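PDB 6R5M: dendroaspis polylepis MT9 from Dendroaspis polylepis, which antagonizes the muscarinic type 2 acetylcholine receptor and reverses the arterial relaxation that agonists of this receptor induce. Local coordinates for residues His4-Lys9 with Gly29-Arg34; Tyr23-Arg28 with Arg45-Cys50; Lys15-Asn20 with Arg34-Pro39. All blocks are in the same frame, centred on the assembly; numbering follows the deposited sequence.

Interaction 1 of 3, residues His4-Lys9 with Gly29-Arg34; sequences HIQISK and GWIIGR. With SO4 (sulfate ion), chain D.
Arg34 NH1 is the best-held polar atom, gripped by two hydrogen bonds, one to O4 of the sulfate and one to the carbonyl O of Tyr57. The first is fairly straight, with Arg34 NH1 2.8 Å from sulfate O4. Arg34 NH2 bonds at 2.7 Å to sulfate O2, which sits at the edge of the guanidinium and in its plane. Arg34 NE gives its hydrogen to Gln6 OE1 at 2.9 Å. Gln6 comes in differently. Its CG stands anti to the backbone N (chi1 -167°) and the chain then bends at chi2, so that OE1 swings toward Arg34; NE lies nearly along the C=O axis, yet OE1 is tilted off the guanidinium plane and the hydrogen bond is bent. The arginine's own bend at chi3 (-52°) turns its head toward the anion. His4 lies alongside and points the same way, its ring and the guanidinium only 13° apart; its CB sits over one face, toward the rim, 3.5 Å from Arg34 NH1. A backbone bond, Gln6 N to Arg34 O at 3.0 Å, ties the roots of the two crossing side chains, its donor above the carbonyl plane, and the same oxygen receives a CA-H contact from Ile5. CG2 of Ile31 reaches the Gln6 amide at a distance of 4.0 Å from OE1. The contact thus joins the start of the first finger of a three-finger toxin to the returning strand of the second. Although the sulfate probably comes from the crystallisation liquor, it marks a place where Arg34, with Gly12 N as a further donor, can hold an oxyanion; the concentrated negative charge would be expected to stabilise the protonated guanidinium and might also favour a charged His4.

Interaction 2 of 3, residues Tyr23-Arg28 with Arg45-Cys50; sequences YKMSVR and RQVQCC
Four main-chain hydrogen bonds form the ladder, two for each hydrogen-bonded pair. Between Ser26 and Gln46 both are 2.8 Å from N to O, nearly straight and close to the C=O axes; those of Lys24 with Gln48 are more bent but stay in the carbonyl planes. CA-H contacts to the same carbonyls fill in between, as from Met25 CA to Gln46 O at 3.4 Å.

Side-chain packing gathers on the face that carries Tyr23, Met25, Arg45, Val47 and Cys49. Met25 is buried, with CG anti to the backbone N; a turn at chi3 (-90°) brings CE to 3.7 Å from CG2 of Val47. The chain of Arg45 lies obliquely across the sulfur, its NH1 3.6 Å from Met25 SD.

Polar groups occupy the other face. A water hydrogen-bonds Lys24 O, Gln48 OE1 (2.7 Å from the water oxygen) and Ser26 OG. Lys24 runs beside Gln48, CE meeting its amide, and its NZ makes a salt bridge with the C-terminal carboxylate of Tyr57.

Strands 22-27 and 45-50 run antiparallel, at 159°, and pair the central and third fingers within the three-stranded sheet of the three-finger fold.

Interaction 3 of 3, residues Lys15-Asn20 with Arg34-Pro39; sequences KTCEEN and RGCGCP. With SO4 (sulfate ion), chain D.
Arg34, at the start of the second segment, turns its head group to the sulfate and makes no contact with residues 15-20. Gly35 follows as a buried link in strand 30-36, its carbonyl taken up by Tyr23 N on the neighbouring strand. The approach to the first finger begins at Cys36, whose SG is anti to its own carbonyl carbon and bonds to SG of Cys17 at 2.0 Å. The CB-SG-SG-CB torsion is -68°, which gives the bridge a left-handed twist, and both cysteines share the same first-torsion setting. Lys15 lies along one flank of this disulfide. Its chain is fully extended from CG outward, so the methylenes run past the sulfur in a row, CD nearest at 3.7 Å from Cys36 SG. The bridge belongs to the four-disulfide knot from which the loops of a three-finger toxin project, and here it fastens the residue just after strand 14-16 to the last residue of strand 30-36. Another part of the knot is the Cys3-Cys22 bond, and the buried Cys17 side chain also touches Cys3. Glu19 lies over the backbone just past the bridge: bent at chi2 (92°), it curls its carboxylate back so that OE1 sits 3.3 Å from CB of Cys36. At Gly37 the same side chain packs broadside on the main chain, with Glu19 CB 3.7 Å from Gly37 N and CG 3.8 Å from Gly37 CA. The positive phi of Gly37 (76°) turns the chain here. Beyond it Cys38 leaves the contact to pair with Cys49, and Pro39 packs on Tyr23 and Met25.

How the interactions relate
Strand 30-36 is the common thread: interactions 1 and 3 share Arg34, and interaction 2 joins the strand through the central one. Met25 carries the coupling of interactions 1 and 2, with Gly33 O 2.8 Å from Met25 N and Ile32 N 2.8 Å from Met25 O, a classic beta bulge in which both residues face Met25. Ile5 bridges interactions 1 and 3, its CG1 3.3 Å from CB of Lys15 and its CD1 3.5 Å from CA of Gly35. Interactions 2 and 3, with centres about 13 Å apart, are joined covalently by Cys38-Cys49. The sulfate held by Arg34 touches interaction 1 and the start of the second segment of interaction 3.

Interaction 1 of 3, residues His4-Lys9 with Gly29-Arg34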
loop_
_atom_site.group_PDB
_atom_site.type_symbol
_atom_site.label_atom_id
_atom_site.label_comp_id
_atom_site.label_asym_id
_atom_site.label_seq_id
_atom_site.Cartn_x
_atom_site.Cartn_y
_atom_site.Cartn_z
ATOM N N HIS A 4 3.553 4.442 2.707
ATOM C CA HIS A 4 4.715 3.877 1.997
ATOM C C HIS A 4 4.270 3.683 0.536
ATOM O O HIS A 4 3.128 3.275 0.296
ATOM C CB HIS A 4 5.119 2.504 2.588
ATOM C CG HIS A 4 5.781 2.562 3.934
ATOM N ND1 HIS A 4 7.138 2.855 4.064
ATOM C CD2 HIS A 4 5.275 2.288 5.162
ATOM C CE1 HIS A 4 7.393 2.798 5.367
ATOM N NE2 HIS A 4 6.309 2.449 6.063
ATOM N N ILE A 5 5.126 4.080 -0.428
ATOM C CA ILE A 5 4.827 3.929 -1.852
ATOM C C ILE A 5 5.795 2.951 -2.448
ATOM O O ILE A 5 6.989 3.019 -2.173
ATOM C CB ILE A 5 4.805 5.275 -2.651
ATOM C CG1 ILE A 5 3.777 6.270 -2.063
ATOM C CG2 ILE A 5 4.570 5.061 -4.166
ATOM C CD1 ILE A 5 2.275 6.032 -2.358
ATOM N N GLN A 6 5.282 2.066 -3.298
ATOM C CA GLN A 6 6.108 1.092 -4.000
ATOM C C GLN A 6 6.646 1.669 -5.315
ATOM O O GLN A 6 5.877 2.121 -6.159
ATOM C CB GLN A 6 5.315 -0.204 -4.246
ATOM C CG GLN A 6 6.180 -1.385 -4.686
ATOM C CD GLN A 6 7.051 -1.983 -3.590
ATOM O OE1 GLN A 6 6.909 -1.702 -2.393
ATOM N NE2 GLN A 6 7.978 -2.839 -3.990
ATOM N N ILE A 7 7.981 1.706 -5.439
ATOM C CA ILE A 7 8.747 2.164 -6.606
ATOM C C ILE A 7 9.846 1.114 -6.825
ATOM O O ILE A 7 10.598 0.827 -5.890
ATOM C CB ILE A 7 9.347 3.591 -6.423
ATOM C CG1 ILE A 7 8.249 4.636 -6.081
ATOM C CG2 ILE A 7 10.136 4.021 -7.684
ATOM C CD1 ILE A 7 8.748 6.022 -5.658
ATOM N N SER A 8 9.926 0.534 -8.040
ATOM C CA SER A 8 10.926 -0.488 -8.387
ATOM C C SER A 8 12.358 -0.016 -8.134
ATOM O O SER A 8 12.729 1.082 -8.557
ATOM C CB SER A 8 10.779 -0.932 -9.838
ATOM O OG SER A 8 9.470 -1.399 -10.113
ATOM N N LYS A 9 13.134 -0.842 -7.396
ATOM C CA LYS A 9 14.534 -0.621 -7.012
ATOM C C LYS A 9 14.759 0.682 -6.179
ATOM O O LYS A 9 15.898 1.150 -6.066
ATOM C CB LYS A 9 15.465 -0.685 -8.243
ATOM C CG LYS A 9 15.556 -2.074 -8.885
ATOM C CD LYS A 9 16.713 -2.170 -9.875
ATOM C CE LYS A 9 17.076 -3.604 -10.195
ATOM N NZ LYS A 9 18.149 -3.693 -11.225
ATOM N N GLY A 29 2.395 -13.631 -1.855
ATOM C CA GLY A 29 3.379 -12.979 -0.981
ATOM C C GLY A 29 4.181 -11.858 -1.617
ATOM O O GLY A 29 4.730 -11.009 -0.906
ATOM N N TRP A 30 4.249 -11.842 -2.959
ATOM C CA TRP A 30 4.956 -10.827 -3.737
ATOM C C TRP A 30 4.146 -9.525 -3.764
ATOM O O TRP A 30 2.987 -9.521 -4.195
ATOM C CB TRP A 30 5.219 -11.312 -5.175
ATOM C CG TRP A 30 5.974 -12.603 -5.252
ATOM C CD1 TRP A 30 5.452 -13.837 -5.495
ATOM C CD2 TRP A 30 7.378 -12.795 -5.023
ATOM N NE1 TRP A 30 6.446 -14.787 -5.462
ATOM C CE2 TRP A 30 7.641 -14.174 -5.175
ATOM C CE3 TRP A 30 8.443 -11.934 -4.691
ATOM C CZ2 TRP A 30 8.921 -14.717 -4.995
ATOM C CZ3 TRP A 30 9.705 -12.476 -4.489
ATOM C CH2 TRP A 30 9.933 -13.852 -4.632
ATOM N N ILE A 31 4.767 -8.423 -3.323
ATOM C CA ILE A 31 4.151 -7.096 -3.303
ATOM C C ILE A 31 3.997 -6.551 -4.729
ATOM O O ILE A 31 4.982 -6.403 -5.451
ATOM C CB ILE A 31 4.900 -6.119 -2.358
ATOM C CG1 ILE A 31 4.897 -6.625 -0.909
ATOM C CG2 ILE A 31 4.295 -4.716 -2.432
ATOM C CD1 ILE A 31 6.166 -6.607 -0.272
ATOM N N ILE A 32 2.749 -6.288 -5.136
ATOM C CA ILE A 32 2.446 -5.734 -6.458
ATOM C C ILE A 32 2.155 -4.227 -6.368
ATOM O O ILE A 32 2.119 -3.541 -7.394
ATOM C CB ILE A 32 1.365 -6.521 -7.245
ATOM C CG1 ILE A 32 0.013 -6.582 -6.513
ATOM C CG2 ILE A 32 1.853 -7.902 -7.607
ATOM C CD1 ILE A 32 -1.164 -7.027 -7.412
ATOM N N GLY A 33 1.991 -3.726 -5.149
ATOM C CA GLY A 33 1.746 -2.312 -4.910
ATOM C C GLY A 33 1.604 -1.929 -3.454
ATOM O O GLY A 33 1.250 -2.751 -2.607
ATOM N N ARG A 34 1.918 -0.669 -3.163
ATOM C CA ARG A 34 1.821 -0.036 -1.849
ATOM C C ARG A 34 1.552 1.422 -2.141
ATOM O O ARG A 34 2.309 2.048 -2.893
ATOM C CB ARG A 34 3.127 -0.155 -1.037
ATOM C CG ARG A 34 3.408 -1.511 -0.390
ATOM C CD ARG A 34 4.509 -1.438 0.660
ATOM N NE ARG A 34 5.708 -0.789 0.133
ATOM C CZ ARG A 34 6.726 -0.353 0.869
ATOM N NH1 ARG A 34 6.726 -0.523 2.187
ATOM N NH2 ARG A 34 7.757 0.245 0.292
HETATM S S SO4 D . 10.296 0.355 2.599
HETATM O O1 SO4 D . 11.429 0.926 3.358
HETATM O O2 SO4 D . 10.154 1.089 1.340
HETATM O O3 SO4 D . 10.558 -1.050 2.320
HETATM O O4 SO4 D . 9.061 0.475 3.380
#

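Interaction 2 of 3, residues Tyr23-Arg28 with Arg45-Cys50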
loop_
_atom_site.group_PDB
_atom_site.type_symbol
_atom_site.label_atom_id
_atom_site.label_comp_id
_atom_site.label_asym_id
_atom_site.label_seq_id
_atom_site.Cartn_x
_atom_site.Cartn_y
_atom_site.Cartn_z
ATOM N N TYR A 23 -2.536 1.178 1.667
ATOM C CA TYR A 23 -2.716 -0.218 1.290
ATOM C C TYR A 23 -1.417 -0.902 0.928
ATOM O O TYR A 23 -0.444 -0.250 0.543
ATOM C CB TYR A 23 -3.728 -0.365 0.135
ATOM C CG TYR A 23 -3.155 -0.048 -1.231
ATOM C CD1 TYR A 23 -3.193 1.247 -1.743
ATOM C CD2 TYR A 23 -2.573 -1.043 -2.015
ATOM C CE1 TYR A 23 -2.668 1.542 -2.999
ATOM C CE2 TYR A 23 -2.013 -0.750 -3.256
ATOM C CZ TYR A 23 -2.069 0.543 -3.746
ATOM O OH TYR A 23 -1.532 0.832 -4.978
ATOM N N LYS A 24 -1.439 -2.223 0.980
ATOM C CA LYS A 24 -0.376 -3.094 0.539
ATOM C C LYS A 24 -1.077 -4.203 -0.215
ATOM O O LYS A 24 -1.916 -4.911 0.358
ATOM C CB LYS A 24 0.456 -3.623 1.716
ATOM C CG LYS A 24 1.678 -4.432 1.277
ATOM C CD LYS A 24 2.736 -4.522 2.375
ATOM C CE LYS A 24 2.521 -5.708 3.269
ATOM N NZ LYS A 24 3.697 -5.913 4.150
ATOM N N MET A 25 -0.769 -4.320 -1.503
ATOM C CA MET A 25 -1.362 -5.321 -2.376
ATOM C C MET A 25 -0.335 -6.377 -2.743
ATOM O O MET A 25 0.782 -6.034 -3.158
ATOM C CB MET A 25 -1.972 -4.659 -3.620
ATOM C CG MET A 25 -2.905 -5.593 -4.388
ATOM S SD MET A 25 -3.713 -4.773 -5.771
ATOM C CE MET A 25 -5.163 -4.169 -4.960
ATOM N N SER A 26 -0.697 -7.657 -2.546
ATOM C CA SER A 26 0.182 -8.790 -2.836
ATOM C C SER A 26 -0.482 -9.957 -3.567
ATOM O O SER A 26 -1.699 -10.143 -3.488
ATOM C CB SER A 26 0.951 -9.238 -1.593
ATOM O OG SER A 26 0.101 -9.839 -0.634
ATOM N N VAL A 27 0.334 -10.741 -4.280
ATOM C CA VAL A 27 -0.057 -11.984 -4.956
ATOM C C VAL A 27 1.035 -13.012 -4.652
ATOM O O VAL A 27 2.212 -12.771 -4.938
ATOM C CB VAL A 27 -0.451 -11.880 -6.463
ATOM C CG1 VAL A 27 0.650 -11.289 -7.313
ATOM C CG2 VAL A 27 -0.900 -13.228 -7.023
ATOM N N ARG A 28 0.659 -14.144 -4.029
ATOM C CA ARG A 28 1.584 -15.207 -3.599
ATOM C C ARG A 28 2.704 -14.635 -2.680
ATOM O O ARG A 28 3.833 -15.098 -2.762
ATOM C CB ARG A 28 2.192 -15.967 -4.819
ATOM C CG ARG A 28 1.449 -17.224 -5.259
ATOM C CD ARG A 28 2.089 -17.814 -6.513
ATOM N NE ARG A 28 1.438 -19.049 -6.962
ATOM C CZ ARG A 28 1.546 -19.554 -8.192
ATOM N NH1 ARG A 28 2.252 -18.920 -9.119
ATOM N NH2 ARG A 28 0.908 -20.669 -8.516
ATOM N N ARG A 45 -5.175 -11.994 -5.552
ATOM C CA ARG A 45 -4.815 -10.652 -5.104
ATOM C C ARG A 45 -5.321 -10.388 -3.681
ATOM O O ARG A 45 -6.521 -10.508 -3.410
ATOM C CB ARG A 45 -5.380 -9.625 -6.081
ATOM C CG ARG A 45 -4.476 -8.449 -6.329
ATOM C CD ARG A 45 -4.525 -8.028 -7.780
ATOM N NE ARG A 45 -5.884 -7.760 -8.253
ATOM C CZ ARG A 45 -6.307 -6.594 -8.728
ATOM N NH1 ARG A 45 -5.480 -5.557 -8.799
ATOM N NH2 ARG A 45 -7.559 -6.454 -9.139
ATOM N N GLN A 46 -4.396 -10.048 -2.777
ATOM C CA GLN A 46 -4.704 -9.813 -1.364
ATOM C C GLN A 46 -4.341 -8.392 -0.990
ATOM O O GLN A 46 -3.211 -7.972 -1.248
ATOM C CB GLN A 46 -3.940 -10.804 -0.450
ATOM C CG GLN A 46 -4.009 -12.270 -0.849
ATOM C CD GLN A 46 -5.170 -12.993 -0.224
ATOM O OE1 GLN A 46 -5.102 -13.454 0.916
ATOM N NE2 GLN A 46 -6.252 -13.155 -0.966
ATOM N N VAL A 47 -5.295 -7.650 -0.390
ATOM C CA VAL A 47 -5.095 -6.258 0.047
ATOM C C VAL A 47 -5.092 -6.181 1.571
ATOM O O VAL A 47 -5.919 -6.806 2.237
ATOM C CB VAL A 47 -6.118 -5.219 -0.524
ATOM C CG1 VAL A 47 -5.514 -3.813 -0.616
ATOM C CG2 VAL A 47 -6.668 -5.641 -1.874
ATOM N N GLN A 48 -4.171 -5.396 2.109
ATOM C CA GLN A 48 -4.069 -5.093 3.532
ATOM C C GLN A 48 -4.269 -3.592 3.624
ATOM O O GLN A 48 -3.475 -2.838 3.058
ATOM C CB GLN A 48 -2.697 -5.499 4.100
ATOM C CG GLN A 48 -2.533 -6.993 4.381
ATOM C CD GLN A 48 -1.075 -7.353 4.537
ATOM O OE1 GLN A 48 -0.445 -7.890 3.620
ATOM N NE2 GLN A 48 -0.492 -7.047 5.685
ATOM N N CYS A 49 -5.369 -3.150 4.244
ATOM C CA CYS A 49 -5.638 -1.717 4.385
ATOM C C CYS A 49 -5.513 -1.270 5.827
ATOM O O CYS A 49 -5.847 -2.026 6.735
ATOM C CB CYS A 49 -6.999 -1.343 3.802
ATOM S SG CYS A 49 -7.116 -1.564 2.015
ATOM N N CYS A 50 -5.058 -0.037 6.039
ATOM C CA CYS A 50 -4.838 0.546 7.373
ATOM C C CYS A 50 -4.987 2.063 7.298
ATOM O O CYS A 50 -4.910 2.622 6.205
ATOM C CB CYS A 50 -3.469 0.127 7.914
ATOM S SG CYS A 50 -2.102 0.491 6.792
HETATM O O HOH W 1 -1.040 -7.658 0.946
#

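Interaction 3 of 3, residues Lys15-Asn20 with Arg34-Pro39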
loop_
_atom_site.group_PDB
_atom_site.type_symbol
_atom_site.label_atom_id
_atom_site.label_comp_id
_atom_site.label_asym_id
_atom_site.label_seq_id
_atom_site.Cartn_x
_atom_site.Cartn_y
_atom_site.Cartn_z
ATOM N N LYS A 15 4.387 8.971 0.561
ATOM C CA LYS A 15 3.527 9.978 -0.068
ATOM C C LYS A 15 2.484 10.462 0.926
ATOM O O LYS A 15 1.875 9.646 1.625
ATOM C CB LYS A 15 2.862 9.397 -1.331
ATOM C CG LYS A 15 1.867 10.296 -2.050
ATOM C CD LYS A 15 1.409 9.694 -3.370
ATOM C CE LYS A 15 0.318 10.528 -4.001
ATOM N NZ LYS A 15 -0.230 9.894 -5.226
ATOM N N THR A 16 2.286 11.790 0.992
ATOM C CA THR A 16 1.256 12.410 1.826
ATOM C C THR A 16 -0.045 12.293 1.010
ATOM O O THR A 16 -0.232 13.016 0.021
ATOM C CB THR A 16 1.651 13.852 2.200
ATOM O OG1 THR A 16 2.977 13.852 2.738
ATOM C CG2 THR A 16 0.689 14.488 3.197
ATOM N N CYS A 17 -0.895 11.324 1.385
ATOM C CA CYS A 17 -2.160 11.033 0.697
ATOM C C CYS A 17 -3.300 11.899 1.194
ATOM O O CYS A 17 -3.375 12.194 2.391
ATOM C CB CYS A 17 -2.525 9.552 0.807
ATOM S SG CYS A 17 -1.151 8.411 0.510
ATOM N N GLU A 18 -4.228 12.243 0.273
ATOM C CA GLU A 18 -5.469 12.959 0.566
ATOM C C GLU A 18 -6.411 11.969 1.254
ATOM O O GLU A 18 -7.231 12.370 2.081
ATOM C CB GLU A 18 -6.119 13.459 -0.734
ATOM C CG GLU A 18 -5.564 14.782 -1.236
ATOM C CD GLU A 18 -5.906 15.062 -2.685
ATOM O OE1 GLU A 18 -7.076 15.410 -2.963
ATOM O OE2 GLU A 18 -5.004 14.927 -3.545
ATOM N N GLU A 19 -6.276 10.665 0.901
ATOM C CA GLU A 19 -7.043 9.546 1.456
ATOM C C GLU A 19 -6.642 9.292 2.904
ATOM O O GLU A 19 -5.493 9.511 3.286
ATOM C CB GLU A 19 -6.825 8.247 0.645
ATOM C CG GLU A 19 -7.285 8.298 -0.804
ATOM C CD GLU A 19 -6.234 8.718 -1.818
ATOM O OE1 GLU A 19 -5.197 9.297 -1.420
ATOM O OE2 GLU A 19 -6.452 8.473 -3.024
ATOM N N ASN A 20 -7.596 8.779 3.689
ATOM C CA ASN A 20 -7.408 8.413 5.081
ATOM C C ASN A 20 -6.687 7.059 5.206
ATOM O O ASN A 20 -6.051 6.798 6.229
ATOM C CB ASN A 20 -8.761 8.352 5.767
ATOM C CG ASN A 20 -8.687 8.286 7.256
ATOM O OD1 ASN A 20 -7.952 9.028 7.926
ATOM N ND2 ASN A 20 -9.488 7.408 7.804
ATOM N N ARG A 34 1.918 -0.669 -3.163
ATOM C CA ARG A 34 1.821 -0.036 -1.849
ATOM C C ARG A 34 1.552 1.422 -2.141
ATOM O O ARG A 34 2.309 2.048 -2.893
ATOM C CB ARG A 34 3.127 -0.155 -1.037
ATOM C CG ARG A 34 3.408 -1.511 -0.390
ATOM C CD ARG A 34 4.509 -1.438 0.660
ATOM N NE ARG A 34 5.708 -0.789 0.133
ATOM C CZ ARG A 34 6.726 -0.353 0.869
ATOM N NH1 ARG A 34 6.726 -0.523 2.187
ATOM N NH2 ARG A 34 7.757 0.245 0.292
ATOM N N GLY A 35 0.477 1.956 -1.576
ATOM C CA GLY A 35 0.157 3.352 -1.797
ATOM C C GLY A 35 -1.011 3.902 -1.023
ATOM O O GLY A 35 -1.347 3.407 0.052
ATOM N N CYS A 36 -1.629 4.943 -1.596
ATOM C CA CYS A 36 -2.755 5.701 -1.057
ATOM C C CYS A 36 -4.086 4.974 -1.281
ATOM O O CYS A 36 -4.269 4.320 -2.303
ATOM C CB CYS A 36 -2.788 7.100 -1.678
ATOM S SG CYS A 36 -1.259 8.053 -1.479
ATOM N N GLY A 37 -5.023 5.168 -0.364
ATOM C CA GLY A 37 -6.370 4.598 -0.445
ATOM C C GLY A 37 -6.483 3.118 -0.107
ATOM O O GLY A 37 -5.528 2.511 0.387
ATOM N N CYS A 38 -7.673 2.535 -0.343
ATOM C CA CYS A 38 -7.939 1.114 -0.108
ATOM C C CYS A 38 -8.640 0.517 -1.331
ATOM O O CYS A 38 -9.850 0.676 -1.485
ATOM C CB CYS A 38 -8.725 0.879 1.182
ATOM S SG CYS A 38 -8.986 -0.878 1.581
ATOM N N PRO A 39 -7.888 -0.107 -2.259
ATOM C CA PRO A 39 -8.528 -0.676 -3.448
ATOM C C PRO A 39 -9.174 -2.039 -3.192
ATOM O O PRO A 39 -8.776 -2.764 -2.284
ATOM C CB PRO A 39 -7.381 -0.773 -4.464
ATOM C CG PRO A 39 -6.112 -0.456 -3.712
ATOM C CD PRO A 39 -6.440 -0.374 -2.261
HETATM S S SO4 D . 10.296 0.355 2.599
HETATM O O1 SO4 D . 11.429 0.926 3.358
HETATM O O2 SO4 D . 10.154 1.089 1.340
HETATM O O3 SO4 D . 10.558 -1.050 2.320
HETATM O O4 SO4 D . 9.061 0.475 3.380
#